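Local coordinates for DUF4393 domain-containing protein (Alcanivorax borkumensis, PDB 3H35) that is of unknown function but belongs to the abortive infection alpha family, which is grouped with helix-turn-helix proteins, at residues Q43-L46 with V47-L51; H112-Q116 with G117-A121; S165-G168 with R169-W172. One frame throughout, in Å; residues are numbered along the deposited sequence. Where two conformers were deposited one is given.

Interaction 1: residues Q43-L46 with V47-L51; sequences QTML and VERHL
Arg-49 and Leu-46 lie side by side on one flank of helix 42-52, their side chains running in the same direction. At its base, Arg-49 CB rests 3.0 Å from Met-45 O, the carbonyl that also accepts from Arg-49 N. With CG anti to the backbone nitrogen (chi1 -176°), the chain passes over the His-50 ring, where CG sits above the centre of one face. A bend at chi3 (83°) then brings the guanidinium round toward Leu-46. Its CZ comes within 4.0 Å of Leu-46 CD2, and NH2 closes to 3.3 Å from the same methyl. NH2 also donates to His-50 NE2 over 3.3 Å, with the acceptor in the guanidinium plane but the donor tilted out of the imidazole plane. NH1 turns to a neighbouring subunit, forming a salt bridge with its Glu-58 and a hydrogen bond to its Ser-53 O, so NH1 and NH2 both have polar partners, which restricts the rotation of the group. Earlier in the helix, Val-47 CG2 lies 3.3 Å from Thr-44 O. His-50 N donates to Leu-46 O (3.0 Å). The contact therefore belongs to a helix with two covered sides: Gln-43, Val-47, His-50 and Leu-51 lean on helix 166-175 of the same chain, while Leu-46 and Arg-49 pack against the neighbouring subunit.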
ATOM      1  N   GLN A  43      16.764   6.950 -12.827  1.00 31.24           N
ATOM      2  CA  GLN A  43      17.073   7.620 -11.568  1.00 32.21           C
ATOM      3  C   GLN A  43      16.188   8.845 -11.363  1.00 30.89           C
ATOM      4  O   GLN A  43      15.614   9.055 -10.287  1.00 29.35           O
ATOM      5  CB  GLN A  43      18.529   8.049 -11.601  1.00 33.32           C
ATOM      6  CG  GLN A  43      18.953   8.737 -10.364  1.00 39.86           C
ATOM      7  CD  GLN A  43      20.449   8.978 -10.337  1.00 46.44           C
ATOM      8  OE1 GLN A  43      21.234   8.083 -10.699  1.00 51.46           O
ATOM      9  NE2 GLN A  43      20.858  10.192  -9.914  1.00 48.16           N
ATOM     10  N   THR A  44      16.088   9.639 -12.426  1.00 29.79           N
ATOM     11  CA  THR A  44      15.365  10.875 -12.388  1.00 29.52           C
ATOM     12  C   THR A  44      13.890  10.580 -12.248  1.00 28.89           C
ATOM     13  O   THR A  44      13.220  11.198 -11.420  1.00 28.11           O
ATOM     14  CB  THR A  44      15.647  11.726 -13.654  1.00 29.97           C
ATOM     15  OG1 THR A  44      17.064  11.910 -13.748  1.00 30.77           O
ATOM     16  CG2 THR A  44      14.978  13.116 -13.577  1.00 29.77           C
HETATM   17  N   MSE A  45      13.371   9.648 -13.047  0.50 28.53           N
HETATM   18  CA  MSE A  45      11.976   9.255 -12.903  0.50 29.06           C
HETATM   19  C   MSE A  45      11.676   8.733 -11.491  0.50 28.01           C
HETATM   20  O   MSE A  45      10.633   9.057 -10.932  0.50 27.78           O
HETATM   21  CB  MSE A  45      11.580   8.213 -13.942  0.50 30.33           C
HETATM   22  CG  MSE A  45      10.196   7.588 -13.701  0.50 34.78           C
HETATM   23 SE   MSE A  45       8.652   8.712 -14.218  0.50 47.34          SE
HETATM   24  CE  MSE A  45       8.799   8.499 -16.149  0.50 41.15           C
ATOM     25  N   LEU A  46      12.600   7.977 -10.898  1.00 26.85           N
ATOM     26  CA  LEU A  46      12.360   7.411  -9.573  1.00 26.18           C
ATOM     27  C   LEU A  46      12.227   8.522  -8.548  1.00 26.79           C
ATOM     28  O   LEU A  46      11.273   8.522  -7.763  1.00 25.61           O
ATOM     29  CB  LEU A  46      13.449   6.426  -9.159  1.00 25.31           C
ATOM     30  CG  LEU A  46      13.394   5.053  -9.865  1.00 25.25           C
ATOM     31  CD1 LEU A  46      14.706   4.306  -9.674  1.00 24.48           C
ATOM     32  CD2 LEU A  46      12.224   4.222  -9.431  1.00 24.91           C
ATOM     33  N   VAL A  47      13.137   9.497  -8.581  1.00 27.24           N
ATOM     34  CA  VAL A  47      13.068  10.568  -7.605  1.00 28.38           C
ATOM     35  C   VAL A  47      11.877  11.502  -7.897  1.00 28.88           C
ATOM     36  O   VAL A  47      11.201  11.955  -6.946  1.00 28.48           O
ATOM     37  CB  VAL A  47      14.405  11.363  -7.436  1.00 29.56           C
ATOM     38  CG1 VAL A  47      15.595  10.397  -7.124  1.00 27.85           C
ATOM     39  CG2 VAL A  47      14.667  12.197  -8.639  1.00 30.27           C
ATOM     40  N   GLU A  48      11.560  11.764  -9.165  1.00 28.48           N
ATOM     41  CA  GLU A  48      10.353  12.564  -9.436  1.00 30.16           C
ATOM     42  C   GLU A  48       9.109  11.920  -8.864  1.00 29.62           C
ATOM     43  O   GLU A  48       8.286  12.561  -8.224  1.00 29.13           O
ATOM     44  CB  GLU A  48      10.091  12.724 -10.918  1.00 31.01           C
ATOM     45  CG  GLU A  48      10.846  13.838 -11.533  1.00 37.87           C
ATOM     46  CD  GLU A  48      10.613  15.137 -10.759  1.00 45.95           C
ATOM     47  OE1 GLU A  48       9.413  15.589 -10.733  1.00 48.27           O
ATOM     48  OE2 GLU A  48      11.621  15.638 -10.145  1.00 46.49           O
ATOM     49  N   ARG A  49       8.974  10.645  -9.171  1.00 28.36           N
ATOM     50  CA  ARG A  49       7.778   9.898  -8.877  1.00 28.60           C
ATOM     51  C   ARG A  49       7.584   9.675  -7.364  1.00 27.89           C
ATOM     52  O   ARG A  49       6.471   9.713  -6.861  1.00 28.33           O
ATOM     53  CB  ARG A  49       7.932   8.566  -9.608  1.00 28.70           C
ATOM     54  CG  ARG A  49       6.841   7.659  -9.555  1.00 29.68           C
ATOM     55  CD  ARG A  49       7.142   6.439 -10.450  1.00 30.60           C
ATOM     56  NE  ARG A  49       7.961   5.431  -9.791  1.00 28.95           N
ATOM     57  CZ  ARG A  49       8.388   4.331 -10.398  1.00 26.54           C
ATOM     58  NH1 ARG A  49       8.146   4.147 -11.688  1.00 25.09           N
ATOM     59  NH2 ARG A  49       9.084   3.430  -9.722  1.00 27.67           N
ATOM     60  N   HIS A  50       8.657   9.437  -6.630  1.00 27.44           N
ATOM     61  CA  HIS A  50       8.521   9.108  -5.226  1.00 26.92           C
ATOM     62  C   HIS A  50       8.857  10.247  -4.279  1.00 27.42           C
ATOM     63  O   HIS A  50       8.345  10.242  -3.190  1.00 27.16           O
ATOM     64  CB  HIS A  50       9.337   7.879  -4.873  1.00 27.20           C
ATOM     65  CG  HIS A  50       8.885   6.652  -5.595  1.00 27.55           C
ATOM     66  ND1 HIS A  50       7.609   6.147  -5.461  1.00 28.74           N
ATOM     67  CD2 HIS A  50       9.518   5.847  -6.478  1.00 26.36           C
ATOM     68  CE1 HIS A  50       7.480   5.065  -6.215  1.00 27.70           C
ATOM     69  NE2 HIS A  50       8.631   4.850  -6.828  1.00 27.48           N
ATOM     70  N   LEU A  51       9.698  11.207  -4.673  1.00 25.97           N
ATOM     71  CA  LEU A  51      10.123  12.278  -3.745  1.00 25.68           C
ATOM     72  C   LEU A  51       9.535  13.623  -4.180  1.00 25.68           C
ATOM     73  O   LEU A  51       8.983  14.319  -3.357  1.00 25.12           O
ATOM     74  CB  LEU A  51      11.662  12.414  -3.629  1.00 25.39           C
ATOM     75  CG  LEU A  51      12.408  11.219  -3.033  1.00 27.31           C
ATOM     76  CD1 LEU A  51      13.913  11.549  -2.943  1.00 26.66           C
ATOM     77  CD2 LEU A  51      11.756  10.768  -1.676  1.00 26.40           C
TER

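Interaction 2: residues H112-Q116 with G117-A121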
ATOM      1  N   HIS A 112       0.735   7.662   3.652  1.00 24.37           N
ATOM      2  CA  HIS A 112       1.421   7.788   2.375  1.00 24.76           C
ATOM      3  C   HIS A 112       2.904   7.361   2.427  1.00 24.11           C
ATOM      4  O   HIS A 112       3.345   6.625   1.560  1.00 24.16           O
ATOM      5  CB  HIS A 112       1.329   9.245   1.879  1.00 24.71           C
ATOM      6  CG  HIS A 112       1.865   9.456   0.482  1.00 24.44           C
ATOM      7  ND1 HIS A 112       1.168   9.098  -0.648  1.00 22.69           N
ATOM      8  CD2 HIS A 112       3.040   9.973   0.050  1.00 25.34           C
ATOM      9  CE1 HIS A 112       1.877   9.401  -1.717  1.00 22.84           C
ATOM     10  NE2 HIS A 112       3.028   9.926  -1.321  1.00 24.13           N
ATOM     11  N   LEU A 113       3.668   7.836   3.413  1.00 23.37           N
ATOM     12  CA  LEU A 113       5.088   7.463   3.531  1.00 24.21           C
ATOM     13  C   LEU A 113       5.250   5.950   3.669  1.00 24.49           C
ATOM     14  O   LEU A 113       6.119   5.359   3.040  1.00 25.12           O
ATOM     15  CB  LEU A 113       5.764   8.163   4.728  1.00 24.28           C
ATOM     16  CG  LEU A 113       5.912   9.684   4.587  1.00 25.53           C
ATOM     17  CD1 LEU A 113       6.418  10.296   5.891  1.00 23.86           C
ATOM     18  CD2 LEU A 113       6.843  10.021   3.390  1.00 22.15           C
ATOM     19  N   PHE A 114       4.401   5.331   4.468  1.00 24.20           N
ATOM     20  CA  PHE A 114       4.377   3.844   4.591  1.00 25.37           C
ATOM     21  C   PHE A 114       3.934   3.195   3.300  1.00 25.20           C
ATOM     22  O   PHE A 114       4.579   2.248   2.881  1.00 24.80           O
ATOM     23  CB  PHE A 114       3.515   3.314   5.776  1.00 24.61           C
ATOM     24  CG  PHE A 114       4.248   3.370   7.102  1.00 26.83           C
ATOM     25  CD1 PHE A 114       5.077   2.336   7.502  1.00 25.88           C
ATOM     26  CD2 PHE A 114       4.157   4.489   7.907  1.00 25.44           C
ATOM     27  CE1 PHE A 114       5.768   2.396   8.737  1.00 26.10           C
ATOM     28  CE2 PHE A 114       4.869   4.570   9.103  1.00 26.18           C
ATOM     29  CZ  PHE A 114       5.670   3.501   9.518  1.00 25.78           C
ATOM     30  N   ALA A 115       2.874   3.704   2.661  1.00 24.57           N
ATOM     31  CA  ALA A 115       2.338   3.019   1.465  1.00 25.13           C
ATOM     32  C   ALA A 115       3.406   3.043   0.384  1.00 24.81           C
ATOM     33  O   ALA A 115       3.507   2.107  -0.424  1.00 24.61           O
ATOM     34  CB  ALA A 115       1.028   3.642   0.949  1.00 24.61           C
ATOM     35  N   GLN A 116       4.198   4.119   0.384  1.00 24.92           N
ATOM     36  CA  GLN A 116       5.261   4.306  -0.607  1.00 24.60           C
ATOM     37  C   GLN A 116       6.587   3.565  -0.253  1.00 24.37           C
ATOM     38  O   GLN A 116       7.539   3.608  -1.018  1.00 24.69           O
ATOM     39  CB  GLN A 116       5.521   5.798  -0.798  1.00 24.90           C
ATOM     40  CG  GLN A 116       4.484   6.508  -1.608  1.00 24.87           C
ATOM     41  CD  GLN A 116       4.625   6.181  -3.048  1.00 26.41           C
ATOM     42  OE1 GLN A 116       5.547   6.659  -3.706  1.00 27.08           O
ATOM     43  NE2 GLN A 116       3.729   5.343  -3.559  1.00 21.84           N
ATOM     44  N   GLY A 117       6.643   2.918   0.904  1.00 24.05           N
ATOM     45  CA  GLY A 117       7.795   2.118   1.293  1.00 23.95           C
ATOM     46  C   GLY A 117       8.981   2.972   1.726  1.00 24.08           C
ATOM     47  O   GLY A 117      10.102   2.500   1.737  1.00 22.82           O
ATOM     48  N   LEU A 118       8.716   4.225   2.110  1.00 24.05           N
ATOM     49  CA  LEU A 118       9.765   5.189   2.383  1.00 24.46           C
ATOM     50  C   LEU A 118      10.235   5.159   3.836  1.00 25.29           C
ATOM     51  O   LEU A 118      11.326   5.653   4.129  1.00 26.70           O
ATOM     52  CB  LEU A 118       9.297   6.617   2.022  1.00 25.14           C
ATOM     53  CG  LEU A 118       8.977   6.885   0.548  1.00 26.08           C
ATOM     54  CD1 LEU A 118       8.540   8.351   0.254  1.00 20.60           C
ATOM     55  CD2 LEU A 118      10.173   6.445  -0.340  1.00 26.06           C
ATOM     56  N   VAL A 119       9.404   4.610   4.729  1.00 24.60           N
ATOM     57  CA  VAL A 119       9.684   4.533   6.156  1.00 24.84           C
ATOM     58  C   VAL A 119       9.340   3.124   6.668  1.00 25.69           C
ATOM     59  O   VAL A 119       8.625   2.364   5.990  1.00 25.90           O
ATOM     60  CB  VAL A 119       8.861   5.564   6.928  1.00 24.65           C
ATOM     61  CG1 VAL A 119       9.223   7.012   6.502  1.00 22.95           C
ATOM     62  CG2 VAL A 119       7.331   5.307   6.806  1.00 23.12           C
ATOM     63  N   ILE A 120       9.825   2.783   7.849  1.00 25.89           N
ATOM     64  CA  ILE A 120       9.498   1.514   8.495  1.00 27.17           C
ATOM     65  C   ILE A 120       9.137   1.779   9.936  1.00 27.76           C
ATOM     66  O   ILE A 120       9.448   2.859  10.448  1.00 28.29           O
ATOM     67  CB  ILE A 120      10.639   0.486   8.456  1.00 27.95           C
ATOM     68  CG1 ILE A 120      11.923   1.089   9.050  1.00 29.02           C
ATOM     69  CG2 ILE A 120      10.834  -0.032   7.039  1.00 27.97           C
ATOM     70  CD1 ILE A 120      13.064   0.079   9.191  1.00 34.64           C
ATOM     71  N   ALA A 121       8.468   0.794  10.562  1.00 27.54           N
ATOM     72  CA  ALA A 121       8.169   0.798  11.983  1.00 28.30           C
ATOM     73  C   ALA A 121       9.012  -0.267  12.662  1.00 29.05           C
ATOM     74  O   ALA A 121       9.133  -1.362  12.152  1.00 31.28           O
ATOM     75  CB  ALA A 121       6.675   0.535  12.232  1.00 27.36           C
TER
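A Schellman motif ends helix 106-115 at Gly-117 and turns the chain into strand 119-123. Leu-118 N reaches back to Leu-113 O (3.0 Å), nearly in line with the carbonyl bond, and Gly-117 N donates to Phe-114 O (2.9 Å) from well above the carbonyl plane. Gly-117 has a positive phi of 75°, a value that favours glycine. Side chains seal the turn: Leu-113 and Leu-118 cross at about a right angle, CD2 of the first 3.9 Å from CD1 of the second, the hydrophobic pair that commonly accompanies this cap. One residue on, Val-119 meets Phe-114 in a CH-pi contact, its CG2 lying 3.4 Å from the ring centroid and only 9° off the ring normal. CG2 stands between the backbone nitrogen and the carbonyl carbon of Val-119 (chi1 of CG1 -62°), which aims it at the ring, and Leu-113 CB touches the same methyl at 3.9 Å. Ala-121 N approaches the ring edge, 3.6 Å from CE1. Arg-90 makes a cation-pi contact with this phenylalanine, and Leu-73 and Leu-162 of the sheet pack on it. Backbone amides thus supply the polar bonds that close the helix end, whereas dispersion and weak CH-pi forces join the helix to the first residues of the strand.

Interaction 3: residues S165-G168 with R169-W172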
ATOM      1  N   SER A 165      13.282   3.925   5.703  1.00 25.25           N
ATOM      2  CA  SER A 165      13.511   2.575   5.166  1.00 25.41           C
ATOM      3  C   SER A 165      14.740   2.583   4.247  1.00 25.46           C
ATOM      4  O   SER A 165      15.171   3.640   3.801  1.00 24.95           O
ATOM      5  CB  SER A 165      12.307   2.134   4.345  1.00 25.22           C
ATOM      6  OG  SER A 165      12.249   2.794   3.085  1.00 22.52           O
ATOM      7  N   PRO A 166      15.280   1.406   3.933  1.00 25.69           N
ATOM      8  CA  PRO A 166      16.331   1.251   2.912  1.00 25.71           C
ATOM      9  C   PRO A 166      15.955   1.873   1.569  1.00 25.61           C
ATOM     10  O   PRO A 166      16.795   2.439   0.878  1.00 24.62           O
ATOM     11  CB  PRO A 166      16.439  -0.264   2.754  1.00 26.61           C
ATOM     12  CG  PRO A 166      16.015  -0.807   4.049  1.00 28.00           C
ATOM     13  CD  PRO A 166      14.910   0.121   4.531  1.00 27.66           C
ATOM     14  N   LEU A 167      14.679   1.769   1.199  1.00 25.45           N
ATOM     15  CA  LEU A 167      14.238   2.326  -0.056  1.00 24.94           C
ATOM     16  C   LEU A 167      14.217   3.840   0.040  1.00 24.32           C
ATOM     17  O   LEU A 167      14.592   4.544  -0.906  1.00 24.41           O
ATOM     18  CB  LEU A 167      12.864   1.762  -0.431  1.00 24.77           C
ATOM     19  CG  LEU A 167      12.776   0.232  -0.671  1.00 23.96           C
ATOM     20  CD1 LEU A 167      11.319  -0.209  -0.969  1.00 25.54           C
ATOM     21  CD2 LEU A 167      13.686  -0.234  -1.817  1.00 22.44           C
ATOM     22  N   GLY A 168      13.750   4.366   1.160  1.00 24.05           N
ATOM     23  CA  GLY A 168      13.755   5.817   1.335  1.00 24.42           C
ATOM     24  C   GLY A 168      15.189   6.359   1.326  1.00 24.41           C
ATOM     25  O   GLY A 168      15.487   7.407   0.730  1.00 23.70           O
ATOM     26  N   ARG A 169      16.099   5.595   1.907  1.00 24.77           N
ATOM     27  CA  ARG A 169      17.480   6.026   1.970  1.00 26.75           C
ATOM     28  C   ARG A 169      18.073   5.989   0.578  1.00 25.90           C
ATOM     29  O   ARG A 169      18.783   6.903   0.181  1.00 25.11           O
ATOM     30  CB  ARG A 169      18.235   5.133   2.939  1.00 27.85           C
ATOM     31  CG  ARG A 169      19.701   5.485   3.183  1.00 35.52           C
ATOM     32  CD  ARG A 169      20.350   4.401   4.135  1.00 43.91           C
ATOM     33  NE  ARG A 169      19.786   4.444   5.502  1.00 48.39           N
ATOM     34  CZ  ARG A 169      18.977   3.538   6.078  1.00 55.24           C
ATOM     35  NH1 ARG A 169      18.552   2.421   5.453  1.00 55.81           N
ATOM     36  NH2 ARG A 169      18.571   3.759   7.336  1.00 59.17           N
ATOM     37  N   GLN A 170      17.754   4.934  -0.187  1.00 25.68           N
ATOM     38  CA  GLN A 170      18.288   4.795  -1.525  1.00 24.09           C
ATOM     39  C   GLN A 170      17.786   5.930  -2.377  1.00 24.24           C
ATOM     40  O   GLN A 170      18.560   6.541  -3.103  1.00 22.63           O
ATOM     41  CB  GLN A 170      17.876   3.467  -2.173  1.00 24.86           C
ATOM     42  CG  GLN A 170      18.413   3.307  -3.601  1.00 24.76           C
ATOM     43  CD  GLN A 170      18.059   1.953  -4.195  1.00 27.86           C
ATOM     44  OE1 GLN A 170      17.248   1.203  -3.642  1.00 25.56           O
ATOM     45  NE2 GLN A 170      18.709   1.618  -5.287  1.00 26.48           N
ATOM     46  N   LEU A 171      16.489   6.244  -2.266  1.00 25.06           N
ATOM     47  CA  LEU A 171      15.922   7.379  -3.040  1.00 25.21           C
ATOM     48  C   LEU A 171      16.531   8.738  -2.636  1.00 25.64           C
ATOM     49  O   LEU A 171      16.857   9.589  -3.500  1.00 24.35           O
ATOM     50  CB  LEU A 171      14.394   7.431  -2.901  1.00 24.95           C
ATOM     51  CG  LEU A 171      13.653   6.392  -3.764  1.00 25.38           C
ATOM     52  CD1 LEU A 171      12.245   6.249  -3.214  1.00 20.39           C
ATOM     53  CD2 LEU A 171      13.753   6.817  -5.273  1.00 20.62           C
ATOM     54  N   TRP A 172      16.668   8.939  -1.327  1.00 26.33           N
ATOM     55  CA  TRP A 172      17.272  10.165  -0.815  1.00 27.52           C
ATOM     56  C   TRP A 172      18.649  10.340  -1.397  1.00 27.98           C
ATOM     57  O   TRP A 172      18.977  11.389  -1.890  1.00 27.18           O
ATOM     58  CB  TRP A 172      17.404  10.129   0.700  1.00 28.30           C
ATOM     59  CG  TRP A 172      17.536  11.517   1.284  1.00 29.86           C
ATOM     60  CD1 TRP A 172      18.673  12.135   1.713  1.00 29.42           C
ATOM     61  CD2 TRP A 172      16.475  12.459   1.444  1.00 30.62           C
ATOM     62  NE1 TRP A 172      18.370  13.398   2.166  1.00 30.14           N
ATOM     63  CE2 TRP A 172      17.024  13.612   2.013  1.00 31.44           C
ATOM     64  CE3 TRP A 172      15.100  12.419   1.191  1.00 33.05           C
ATOM     65  CZ2 TRP A 172      16.253  14.738   2.297  1.00 32.83           C
ATOM     66  CZ3 TRP A 172      14.330  13.534   1.500  1.00 33.46           C
ATOM     67  CH2 TRP A 172      14.915  14.679   2.039  1.00 33.62           C
TER
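The guanidinium of Arg-169 carries Ser-165 O over one of its faces, while Pro-166 CA approaches it obliquely, 3.6 Å from NH1. The other large flat group, the Trp-172 indole, is carried away from this turn and lies on Leu-62 and Ala-63 of helix 56-65; of its side chain CB stays behind, 3.3 Å from Gly-168 O. The setting is the capped N-terminus of helix 166-175, with Ser-165 at the N-cap and Pro-166 in the first turn, where the proline's missing N-H costs no helical hydrogen bond. Arg-169 folds back over that turn because its chain is extended through chi2 and bends at chi3 (-67°). There NH1 forms a salt bridge with Glu-147 of a neighbouring subunit, so the arginine spans the helix start and the interface. Its backbone nitrogen meanwhile donates to Ser-165 O (2.9 Å), so that this carbonyl has an amide donor, and the nearby positive charge probably favours it too. Gln-170 runs straight out from the helix and gives its NE2 to Asp-104 O of the neighbouring subunit. Its CB lies 3.4 Å from Pro-166 O, the acceptor of its own backbone bond. Leu-171 keeps closer to the backbone, with CG 3.5 Å from Leu-167 O, and Leu-108 of the neighbouring subunit packs on both Gln-170 and Leu-171. The Ser-165 hydroxyl is also hydrogen-bonded to Gly-117 O, at the end of helix 106-115. Its chi1 of 74° brings it over the first turn, where Gly-168 N donates to Ser-165 OG across 2.9 Å at an N-H...O angle of 164°.

In the fold
The three turns lie in series along the chain yet meet in space. Interactions 2 and 3, with centres about 10 Å apart, are joined directly by polar contacts: Ser-165 OG is 2.6 Å from Gly-117 O and Ser-165 N is 3.0 Å from Leu-118 O, tying the end of one helix to the start of another. Leu-171 CD1 bridges all three, 3.5 Å from Leu-118 CD2 and 3.7 Å from His-50 CB. Interaction 1 reaches interaction 2 through His-50 ND1, 2.8 Å from Gln-116 OE1, which with the Arg-49 bond to NE2 probably fixes the imidazole's orientation. A 1,2-ethanediol, probably from the crystallisation liquor, lies about 3 Å from the Phe-114 side chain.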